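Local coordinates for glucose-6-phosphate isomerase (Chlamydia trachomatis D/UW-3/CX, PDB 6OTU), which catalyses the reversible isomerisation of glucose 6-phosphate to fructose 6-phosphate as a member of the GPI family, at residues R104-R112 with D264-S274; E355-R363 with Q483-Q494. All coordinates share one frame; numbering follows the deposited sequence.

Contact 1: R104-R112 with D264-S274; sequences RPVLHTATR and DSIGGRFSATS. With G6Q (glucose-6-phosphate), chain E.
His108 lies flat against Phe270 in an offset stack, the ring centroids 4.4 Å apart and the planes 17° from parallel. Phe270 CB adds a CH-pi contact over the same imidazole, 3.7 Å from its centroid. The segment 264-274 leads from strand 258-262, at the edge of the five-stranded parallel sheet of a SIS-type domain, the fold of the phosphoglucose isomerase family, into helix 275-285. The segment 104-112 packs along this loop. Beside the stack the backbones are joined by Leu107 N to Ser265 O at 2.8 Å, a fairly straight bond. Further along, Thr273 OG1 is held by two residues of 104-112: it donates to Thr111 OG1 at 2.8 Å and accepts from Arg112 NH1 at 2.9 Å, in the guanidinium plane. Salt bridges to Asp301 and Glu477 fix the remaining nitrogens of Arg112. Thr111 OG1 in turn bonds to His108 O, while its CG2 meets Ile266 CD1 tip to tip at 3.5 Å. With CG1 beside the backbone N (chi1 -53°) and a second bend at chi2, Ile266 lays CD1 over the face of the Leu107 carbonyl. In the second shell, a water ties His108 ND1 to Ser265 O and Gly267 N. Beyond it the 3-10 turn at 268-269 reaches the substrate, where Arg269 N donates to G6Q O1 at 3.0 Å, its N-H bent to 137°.

Contact 2: E355-R363 with Q483-Q494; sequences ESNGKSISR and QGFCWGINSFDQ. With G6Q (glucose-6-phosphate), chain E.
Lys359 NZ, the ionic centre of the contact, forms a salt bridge with Asp493 OD1 at 3.2 Å and donates to Asn490 O at 2.7 Å, nearly along the C=O axis, and to Asp493 O from above the carbonyl plane. Ser356 O is a further acceptor. Bends at chi2 (-73°) and chi4 (59°) fold the chain back to these four oxygens; three N-H serve them, so at least one bond is probably bifurcated, that to OD1 being the longest. Asp493 OD2 also binds Asn447 of the second subunit. Among neutral hydrogen bonds, Ser491 OG donates to Asn357 OD1 at 2.7 Å, in the carbonyl plane, while Asn357 ND2 is held by Phe480 O. Arg363 N reaches Gly488 O at 2.9 Å. These bonds join the last turn of helix 345-357 and the residues after it to the loop between helices 466-487 and 495-511, shaped by an Asx turn at Asn490. In van der Waals packing, Asn357 CB meets the indole rim at Trp487 CZ3, 3.7 Å away, amide and ring planes 86° apart, and Ile489 CD1 lies near Asn357 CA and Lys359 CB. At the pocket, Gln494 CB packs against Glu355 OE1; OE2 is bonded to Gln351 NE2, and OE1, 3.0 Å from G6Q C2, is placed consistently with the assigned proton-transfer role.

How the contacts relate
Arg269 joins the two contacts, whose centres are 16 Å apart. From contact 1 its side chain enters contact 2: NH1 lies 2.7 Å from Gln494 OE1 and NE 2.8 Å from Ser356 OG, both probable hydrogen bonds, while NH2 bonds to Ser491 O. Both contacts border glucose-6-phosphate at its C1-C2 end, where 264-274 supplies Gly268 and Arg269 and contact 2 supplies Glu355, assigned as the proton donor, and Gln494. The side chains of Phe270 and Glu355 are about 7 Å apart, and that of Gln494 about 7 Å from that of active-site Lys501. His386 of the second subunit also bonds to the sugar through its carbonyl oxygen.

Contact 1: R104-R112 with D264-S274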
loop_
_atom_site.group_PDB
_atom_site.type_symbol
_atom_site.label_atom_id
_atom_site.label_comp_id
_atom_site.label_asym_id
_atom_site.label_seq_id
_atom_site.Cartn_x
_atom_site.Cartn_y
_atom_site.Cartn_z
ATOM N N ARG A 104 28.940 13.418 1.027
ATOM C CA ARG A 104 28.459 14.730 0.610
ATOM C C ARG A 104 27.439 15.226 1.620
ATOM O O ARG A 104 26.974 14.461 2.473
ATOM C CB ARG A 104 27.862 14.681 -0.803
ATOM C CG ARG A 104 26.765 13.685 -1.003
ATOM C CD ARG A 104 26.781 13.242 -2.452
ATOM N NE ARG A 104 25.493 12.740 -2.906
ATOM C CZ ARG A 104 25.298 12.127 -4.071
ATOM N NH1 ARG A 104 26.312 11.942 -4.911
ATOM N NH2 ARG A 104 24.086 11.693 -4.394
ATOM N N PRO A 105 27.095 16.515 1.573
ATOM C CA PRO A 105 26.041 17.038 2.455
ATOM C C PRO A 105 24.655 16.553 2.052
ATOM O O PRO A 105 24.440 15.948 1.000
ATOM C CB PRO A 105 26.149 18.558 2.291
ATOM C CG PRO A 105 26.917 18.766 1.041
ATOM C CD PRO A 105 27.838 17.602 0.912
ATOM N N VAL A 106 23.699 16.877 2.927
ATOM C CA VAL A 106 22.306 16.440 2.883
ATOM C C VAL A 106 21.438 17.676 3.089
ATOM O O VAL A 106 21.252 18.138 4.223
ATOM C CB VAL A 106 22.055 15.367 3.963
ATOM C CG1 VAL A 106 20.596 14.970 4.044
ATOM C CG2 VAL A 106 22.960 14.167 3.713
ATOM N N LEU A 107 20.921 18.245 1.998
ATOM C CA LEU A 107 20.505 19.643 2.047
ATOM C C LEU A 107 19.106 19.882 1.477
ATOM O O LEU A 107 18.827 20.963 0.944
ATOM C CB LEU A 107 21.542 20.514 1.335
ATOM C CG LEU A 107 22.722 20.859 2.249
ATOM C CD1 LEU A 107 23.891 21.425 1.443
ATOM C CD2 LEU A 107 22.249 21.856 3.306
ATOM N N HIS A 108 18.192 18.917 1.622
ATOM C CA HIS A 108 16.813 19.179 1.217
ATOM C C HIS A 108 16.173 20.306 2.041
ATOM O O HIS A 108 15.342 21.049 1.504
ATOM C CB HIS A 108 15.981 17.897 1.288
ATOM C CG HIS A 108 16.106 17.162 2.586
ATOM N ND1 HIS A 108 17.197 16.378 2.896
ATOM C CD2 HIS A 108 15.274 17.089 3.651
ATOM C CE1 HIS A 108 17.030 15.855 4.097
ATOM N NE2 HIS A 108 15.877 16.280 4.581
ATOM N N THR A 109 16.574 20.494 3.312
ATOM C CA THR A 109 16.031 21.625 4.076
ATOM C C THR A 109 16.398 22.972 3.450
ATOM O O THR A 109 15.630 23.939 3.549
ATOM C CB THR A 109 16.498 21.594 5.543
ATOM O OG1 THR A 109 17.927 21.574 5.621
ATOM C CG2 THR A 109 15.925 20.385 6.283
ATOM N N ALA A 110 17.560 23.062 2.803
ATOM C CA ALA A 110 17.962 24.331 2.220
ATOM C C ALA A 110 17.121 24.700 0.993
ATOM O O ALA A 110 17.089 25.879 0.616
ATOM C CB ALA A 110 19.452 24.295 1.878
ATOM N N THR A 111 16.414 23.738 0.382
ATOM C CA THR A 111 15.569 24.067 -0.766
ATOM C C THR A 111 14.328 24.866 -0.386
ATOM O O THR A 111 13.685 25.436 -1.277
ATOM C CB THR A 111 15.132 22.808 -1.521
ATOM O OG1 THR A 111 14.288 22.005 -0.689
ATOM C CG2 THR A 111 16.335 22.002 -1.942
ATOM N N ARG A 112 13.972 24.920 0.909
ATOM C CA ARG A 112 12.899 25.788 1.379
ATOM C C ARG A 112 13.340 26.782 2.449
ATOM O O ARG A 112 12.544 27.659 2.817
ATOM C CB ARG A 112 11.711 24.956 1.912
ATOM C CG ARG A 112 12.010 24.047 3.130
ATOM C CD ARG A 112 12.396 22.616 2.696
ATOM N NE ARG A 112 12.311 21.658 3.800
ATOM C CZ ARG A 112 12.208 20.334 3.660
ATOM N NH1 ARG A 112 12.191 19.763 2.453
ATOM N NH2 ARG A 112 12.142 19.565 4.744
ATOM N N ASP A 264 23.322 17.648 -6.107
ATOM C CA ASP A 264 23.719 16.311 -5.659
ATOM C C ASP A 264 23.358 16.045 -4.201
ATOM O O ASP A 264 23.069 14.898 -3.836
ATOM C CB ASP A 264 25.217 16.107 -5.869
ATOM C CG ASP A 264 25.529 15.581 -7.253
ATOM O OD1 ASP A 264 24.563 15.328 -8.005
ATOM O OD2 ASP A 264 26.720 15.432 -7.597
ATOM N N SER A 265 23.358 17.079 -3.366
ATOM C CA SER A 265 23.030 16.969 -1.955
ATOM C C SER A 265 21.526 16.961 -1.680
ATOM O O SER A 265 21.132 17.065 -0.510
ATOM C CB SER A 265 23.656 18.130 -1.211
ATOM O OG SER A 265 23.163 19.321 -1.772
ATOM N N ILE A 266 20.698 16.898 -2.721
ATOM C CA ILE A 266 19.248 16.827 -2.597
ATOM C C ILE A 266 18.863 15.378 -2.878
ATOM O O ILE A 266 18.808 14.960 -4.039
ATOM C CB ILE A 266 18.532 17.785 -3.558
ATOM C CG1 ILE A 266 19.039 19.228 -3.425
ATOM C CG2 ILE A 266 17.005 17.707 -3.362
ATOM C CD1 ILE A 266 19.065 19.777 -1.982
ATOM N N GLY A 267 18.608 14.603 -1.825
ATOM C CA GLY A 267 18.219 13.210 -2.017
ATOM C C GLY A 267 16.863 13.095 -2.701
ATOM O O GLY A 267 15.931 13.858 -2.421
ATOM N N GLY A 268 16.760 12.116 -3.613
ATOM C CA GLY A 268 15.530 11.932 -4.379
ATOM C C GLY A 268 14.289 11.807 -3.516
ATOM O O GLY A 268 13.274 12.462 -3.766
ATOM N N ARG A 269 14.355 10.973 -2.473
ATOM C CA ARG A 269 13.232 10.767 -1.570
ATOM C C ARG A 269 13.002 11.959 -0.648
ATOM O O ARG A 269 12.075 11.929 0.175
ATOM C CB ARG A 269 13.448 9.490 -0.751
ATOM C CG ARG A 269 14.710 9.475 0.079
ATOM C CD ARG A 269 14.944 8.103 0.704
ATOM N NE ARG A 269 16.287 7.981 1.277
ATOM C CZ ARG A 269 17.375 7.608 0.600
ATOM N NH1 ARG A 269 17.301 7.304 -0.690
ATOM N NH2 ARG A 269 18.544 7.525 1.224
ATOM N N PHE A 270 13.822 13.003 -0.767
ATOM C CA PHE A 270 13.618 14.248 -0.042
ATOM C C PHE A 270 13.458 15.435 -0.988
ATOM O O PHE A 270 13.671 16.574 -0.575
ATOM C CB PHE A 270 14.779 14.513 0.923
ATOM C CG PHE A 270 15.081 13.376 1.871
ATOM C CD1 PHE A 270 14.376 13.227 3.041
ATOM C CD2 PHE A 270 16.097 12.478 1.598
ATOM C CE1 PHE A 270 14.661 12.193 3.912
ATOM C CE2 PHE A 270 16.388 11.445 2.472
ATOM C CZ PHE A 270 15.671 11.316 3.638
ATOM N N SER A 271 13.090 15.205 -2.247
ATOM C CA SER A 271 13.199 16.255 -3.255
ATOM C C SER A 271 11.867 16.918 -3.615
ATOM O O SER A 271 11.843 17.789 -4.495
ATOM C CB SER A 271 13.868 15.690 -4.515
ATOM O OG SER A 271 13.004 14.797 -5.183
ATOM N N ALA A 272 10.767 16.547 -2.952
ATOM C CA ALA A 272 9.464 17.110 -3.305
ATOM C C ALA A 272 9.412 18.629 -3.127
ATOM O O ALA A 272 8.641 19.292 -3.823
ATOM C CB ALA A 272 8.357 16.445 -2.485
ATOM N N THR A 273 10.212 19.204 -2.220
ATOM C CA THR A 273 10.245 20.660 -2.066
ATOM C C THR A 273 11.213 21.350 -3.025
ATOM O O THR A 273 11.298 22.585 -3.011
ATOM C CB THR A 273 10.626 21.068 -0.641
ATOM O OG1 THR A 273 11.941 20.578 -0.341
ATOM C CG2 THR A 273 9.623 20.555 0.377
ATOM N N SER A 274 11.966 20.591 -3.823
ATOM C CA SER A 274 12.814 21.168 -4.852
ATOM C C SER A 274 11.982 21.327 -6.126
ATOM O O SER A 274 10.756 21.178 -6.116
ATOM C CB SER A 274 14.055 20.304 -5.085
ATOM O OG SER A 274 13.729 19.093 -5.746
HETATM C C1 G6Q E . 15.702 8.293 -4.133
HETATM C C2 G6Q E . 16.248 7.050 -4.841
HETATM C C3 G6Q E . 15.450 6.643 -6.074
HETATM C C4 G6Q E . 15.599 7.604 -7.259
HETATM C C5 G6Q E . 15.077 6.978 -8.553
HETATM C C6 G6Q E . 15.041 7.962 -9.698
HETATM O O1 G6Q E . 16.324 8.780 -3.248
HETATM O O2 G6Q E . 17.613 7.232 -5.201
HETATM O O3 G6Q E . 14.066 6.525 -5.737
HETATM O O4 G6Q E . 14.880 8.810 -7.009
HETATM O O5 G6Q E . 15.891 5.848 -8.883
HETATM O O6 G6Q E . 16.382 8.500 -9.864
HETATM P P G6Q E . 16.625 9.738 -10.874
HETATM O O1P G6Q E . 15.835 10.912 -10.320
HETATM O O2P G6Q E . 18.131 9.967 -10.826
HETATM O O3P G6Q E . 16.137 9.297 -12.239
HETATM O O HOH W 1 21.999 12.443 -2.535
HETATM O O HOH W 2 18.761 15.523 0.983
HETATM O O HOH W 3 12.825 24.478 -3.815
HETATM O O HOH W 4 14.356 18.988 -1.765
HETATM O O HOH W 5 11.209 17.590 0.255
#

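Contact 2: E355-R363 with Q483-Q494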
loop_
_atom_site.group_PDB
_atom_site.type_symbol
_atom_site.label_atom_id
_atom_site.label_comp_id
_atom_site.label_asym_id
_atom_site.label_seq_id
_atom_site.Cartn_x
_atom_site.Cartn_y
_atom_site.Cartn_z
ATOM N N GLU A 355 13.656 3.253 2.470
ATOM C CA GLU A 355 14.870 3.454 1.683
ATOM C C GLU A 355 15.951 4.168 2.497
ATOM O O GLU A 355 17.146 3.870 2.353
ATOM C CB GLU A 355 14.557 4.229 0.405
ATOM C CG GLU A 355 15.529 3.943 -0.710
ATOM C CD GLU A 355 15.444 4.954 -1.803
ATOM O OE1 GLU A 355 16.283 4.890 -2.713
ATOM O OE2 GLU A 355 14.545 5.819 -1.755
ATOM N N SER A 356 15.558 5.115 3.355
ATOM C CA SER A 356 16.547 5.806 4.179
ATOM C C SER A 356 17.137 4.873 5.226
ATOM O O SER A 356 18.358 4.774 5.370
ATOM C CB SER A 356 15.927 7.024 4.869
ATOM O OG SER A 356 15.521 8.007 3.937
ATOM N N ASN A 357 16.286 4.174 5.967
ATOM C CA ASN A 357 16.740 3.497 7.168
ATOM C C ASN A 357 16.749 1.988 7.016
ATOM O O ASN A 357 17.011 1.276 7.995
ATOM C CB ASN A 357 15.900 3.964 8.363
ATOM C CG ASN A 357 16.126 5.446 8.657
ATOM O OD1 ASN A 357 17.212 5.960 8.379
ATOM N ND2 ASN A 357 15.117 6.141 9.195
ATOM N N GLY A 358 16.532 1.479 5.803
ATOM C CA GLY A 358 16.681 0.054 5.569
ATOM C C GLY A 358 18.140 -0.325 5.422
ATOM O O GLY A 358 18.589 -0.684 4.333
ATOM N N LYS A 359 18.892 -0.235 6.514
ATOM C CA LYS A 359 20.342 -0.360 6.484
ATOM C C LYS A 359 20.785 -1.311 7.579
ATOM O O LYS A 359 20.069 -1.525 8.562
ATOM C CB LYS A 359 21.025 0.993 6.676
ATOM C CG LYS A 359 20.529 2.073 5.732
ATOM C CD LYS A 359 21.046 1.823 4.312
ATOM C CE LYS A 359 20.360 2.729 3.306
ATOM N NZ LYS A 359 20.576 4.159 3.622
ATOM N N SER A 360 21.970 -1.894 7.399
ATOM C CA SER A 360 22.457 -2.834 8.399
ATOM C C SER A 360 23.957 -2.674 8.634
ATOM O O SER A 360 24.622 -3.621 9.056
ATOM C CB SER A 360 22.114 -4.277 8.011
ATOM O OG SER A 360 22.410 -4.502 6.654
ATOM N N ILE A 361 24.492 -1.475 8.376
ATOM C CA ILE A 361 25.835 -1.075 8.786
ATOM C C ILE A 361 25.774 0.358 9.311
ATOM O O ILE A 361 24.945 1.162 8.870
ATOM C CB ILE A 361 26.867 -1.177 7.638
ATOM C CG1 ILE A 361 26.397 -0.367 6.436
ATOM C CG2 ILE A 361 27.130 -2.620 7.270
ATOM C CD1 ILE A 361 27.199 0.874 6.240
ATOM N N SER A 362 26.668 0.671 10.256
ATOM C CA SER A 362 26.771 1.990 10.879
ATOM C C SER A 362 27.552 2.965 9.993
ATOM O O SER A 362 28.278 2.571 9.074
ATOM C CB SER A 362 27.474 1.888 12.237
ATOM O OG SER A 362 28.871 1.651 12.089
ATOM N N ARG A 363 27.430 4.264 10.307
ATOM C CA ARG A 363 28.231 5.281 9.619
ATOM C C ARG A 363 29.724 5.051 9.804
ATOM O O ARG A 363 30.523 5.633 9.063
ATOM C CB ARG A 363 27.866 6.686 10.103
ATOM C CG ARG A 363 26.507 7.188 9.609
ATOM C CD ARG A 363 26.086 8.518 10.259
ATOM N NE ARG A 363 25.993 8.434 11.718
ATOM C CZ ARG A 363 25.527 9.401 12.503
ATOM N NH1 ARG A 363 25.100 10.539 11.971
ATOM N NH2 ARG A 363 25.487 9.232 13.822
ATOM N N GLN A 483 15.520 9.106 13.513
ATOM C CA GLN A 483 15.701 7.676 13.770
ATOM C C GLN A 483 17.054 7.197 13.244
ATOM O O GLN A 483 17.769 6.458 13.931
ATOM C CB GLN A 483 14.546 6.870 13.166
ATOM C CG GLN A 483 13.183 7.230 13.751
ATOM C CD GLN A 483 12.065 6.251 13.419
ATOM O OE1 GLN A 483 11.198 5.984 14.260
ATOM N NE2 GLN A 483 12.065 5.725 12.202
ATOM N N GLY A 484 17.435 7.629 12.041
ATOM C CA GLY A 484 18.756 7.286 11.535
ATOM C C GLY A 484 19.879 7.823 12.409
ATOM O O GLY A 484 20.867 7.124 12.654
ATOM N N PHE A 485 19.749 9.079 12.883
ATOM C CA PHE A 485 20.763 9.665 13.767
ATOM C C PHE A 485 20.882 8.874 15.058
ATOM O O PHE A 485 21.981 8.721 15.611
ATOM C CB PHE A 485 20.422 11.121 14.106
ATOM C CG PHE A 485 20.474 12.057 12.938
ATOM C CD1 PHE A 485 21.362 11.845 11.901
ATOM C CD2 PHE A 485 19.642 13.167 12.891
ATOM C CE1 PHE A 485 21.415 12.713 10.832
ATOM C CE2 PHE A 485 19.687 14.039 11.821
ATOM C CZ PHE A 485 20.578 13.814 10.787
ATOM N N CYS A 486 19.752 8.370 15.548
ATOM C CA CYS A 486 19.741 7.602 16.782
ATOM C C CYS A 486 20.376 6.225 16.567
ATOM O O CYS A 486 21.275 5.824 17.320
ATOM C CB CYS A 486 18.306 7.481 17.292
ATOM S SG CYS A 486 18.153 6.677 18.882
ATOM N N TRP A 487 19.935 5.501 15.528
ATOM C CA TRP A 487 20.563 4.234 15.153
ATOM C C TRP A 487 22.036 4.391 14.773
ATOM O O TRP A 487 22.808 3.433 14.903
ATOM C CB TRP A 487 19.788 3.599 14.000
ATOM C CG TRP A 487 18.462 3.090 14.450
ATOM C CD1 TRP A 487 18.178 2.531 15.664
ATOM C CD2 TRP A 487 17.229 3.124 13.726
ATOM N NE1 TRP A 487 16.854 2.200 15.736
ATOM C CE2 TRP A 487 16.243 2.551 14.563
ATOM C CE3 TRP A 487 16.864 3.563 12.446
ATOM C CZ2 TRP A 487 14.912 2.405 14.163
ATOM C CZ3 TRP A 487 15.549 3.427 12.051
ATOM C CH2 TRP A 487 14.583 2.852 12.908
ATOM N N GLY A 488 22.450 5.573 14.312
ATOM C CA GLY A 488 23.815 5.752 13.854
ATOM C C GLY A 488 24.100 5.187 12.477
ATOM O O GLY A 488 25.234 4.796 12.201
ATOM N N ILE A 489 23.100 5.140 11.605
ATOM C CA ILE A 489 23.256 4.626 10.261
ATOM C C ILE A 489 23.288 5.803 9.296
ATOM O O ILE A 489 23.039 6.945 9.670
ATOM C CB ILE A 489 22.119 3.636 9.896
ATOM C CG1 ILE A 489 20.773 4.367 9.964
ATOM C CG2 ILE A 489 22.137 2.454 10.830
ATOM C CD1 ILE A 489 19.576 3.575 9.457
ATOM N N ASN A 490 23.601 5.529 8.029
ATOM C CA ASN A 490 23.568 6.566 6.997
ATOM C C ASN A 490 22.200 6.521 6.325
ATOM O O ASN A 490 21.919 5.646 5.494
ATOM C CB ASN A 490 24.706 6.400 5.995
ATOM C CG ASN A 490 24.667 7.455 4.876
ATOM O OD1 ASN A 490 23.889 8.407 4.935
ATOM N ND2 ASN A 490 25.509 7.273 3.842
ATOM N N SER A 491 21.344 7.479 6.687
ATOM C CA SER A 491 19.994 7.523 6.135
ATOM C C SER A 491 19.947 8.003 4.690
ATOM O O SER A 491 18.863 8.002 4.110
ATOM C CB SER A 491 19.102 8.448 6.977
ATOM O OG SER A 491 19.002 8.035 8.329
ATOM N N PHE A 492 21.054 8.442 4.090
ATOM C CA PHE A 492 20.941 9.288 2.914
ATOM C C PHE A 492 21.573 8.713 1.659
ATOM O O PHE A 492 21.594 9.404 0.633
ATOM C CB PHE A 492 21.518 10.681 3.228
ATOM C CG PHE A 492 20.941 11.286 4.478
ATOM C CD1 PHE A 492 19.598 11.686 4.519
ATOM C CD2 PHE A 492 21.712 11.405 5.630
ATOM C CE1 PHE A 492 19.045 12.223 5.683
ATOM C CE2 PHE A 492 21.164 11.933 6.807
ATOM C CZ PHE A 492 19.828 12.343 6.836
ATOM N N ASP A 493 22.058 7.476 1.685
ATOM C CA ASP A 493 22.412 6.785 0.449
ATOM C C ASP A 493 21.487 5.581 0.253
ATOM O O ASP A 493 20.517 5.374 0.999
ATOM C CB ASP A 493 23.904 6.404 0.432
ATOM C CG ASP A 493 24.291 5.457 1.557
ATOM O OD1 ASP A 493 23.422 5.148 2.419
ATOM O OD2 ASP A 493 25.475 5.037 1.573
ATOM N N GLN A 494 21.771 4.788 -0.781
ATOM C CA GLN A 494 20.842 3.729 -1.164
ATOM C C GLN A 494 21.537 2.716 -2.065
ATOM O O GLN A 494 21.196 2.562 -3.241
ATOM C CB GLN A 494 19.588 4.324 -1.824
ATOM C CG GLN A 494 19.810 5.267 -3.011
ATOM C CD GLN A 494 20.291 6.652 -2.636
ATOM O OE1 GLN A 494 19.760 7.291 -1.727
ATOM N NE2 GLN A 494 21.319 7.128 -3.338
HETATM C C1 G6Q E . 15.702 8.293 -4.133
HETATM C C2 G6Q E . 16.248 7.050 -4.841
HETATM C C3 G6Q E . 15.450 6.643 -6.074
HETATM C C4 G6Q E . 15.599 7.604 -7.259
HETATM C C5 G6Q E . 15.077 6.978 -8.553
HETATM C C6 G6Q E . 15.041 7.962 -9.698
HETATM O O1 G6Q E . 16.324 8.780 -3.248
HETATM O O2 G6Q E . 17.613 7.232 -5.201
HETATM O O3 G6Q E . 14.066 6.525 -5.737
HETATM O O4 G6Q E . 14.880 8.810 -7.009
HETATM O O5 G6Q E . 15.891 5.848 -8.883
HETATM O O6 G6Q E . 16.382 8.500 -9.864
HETATM P P G6Q E . 16.625 9.738 -10.874
HETATM O O1P G6Q E . 15.835 10.912 -10.320
HETATM O O2P G6Q E . 18.131 9.967 -10.826
HETATM O O3P G6Q E . 16.137 9.297 -12.239
HETATM O O HOH W 6 24.041 2.973 7.048
HETATM O O HOH W 7 27.345 6.196 13.959
#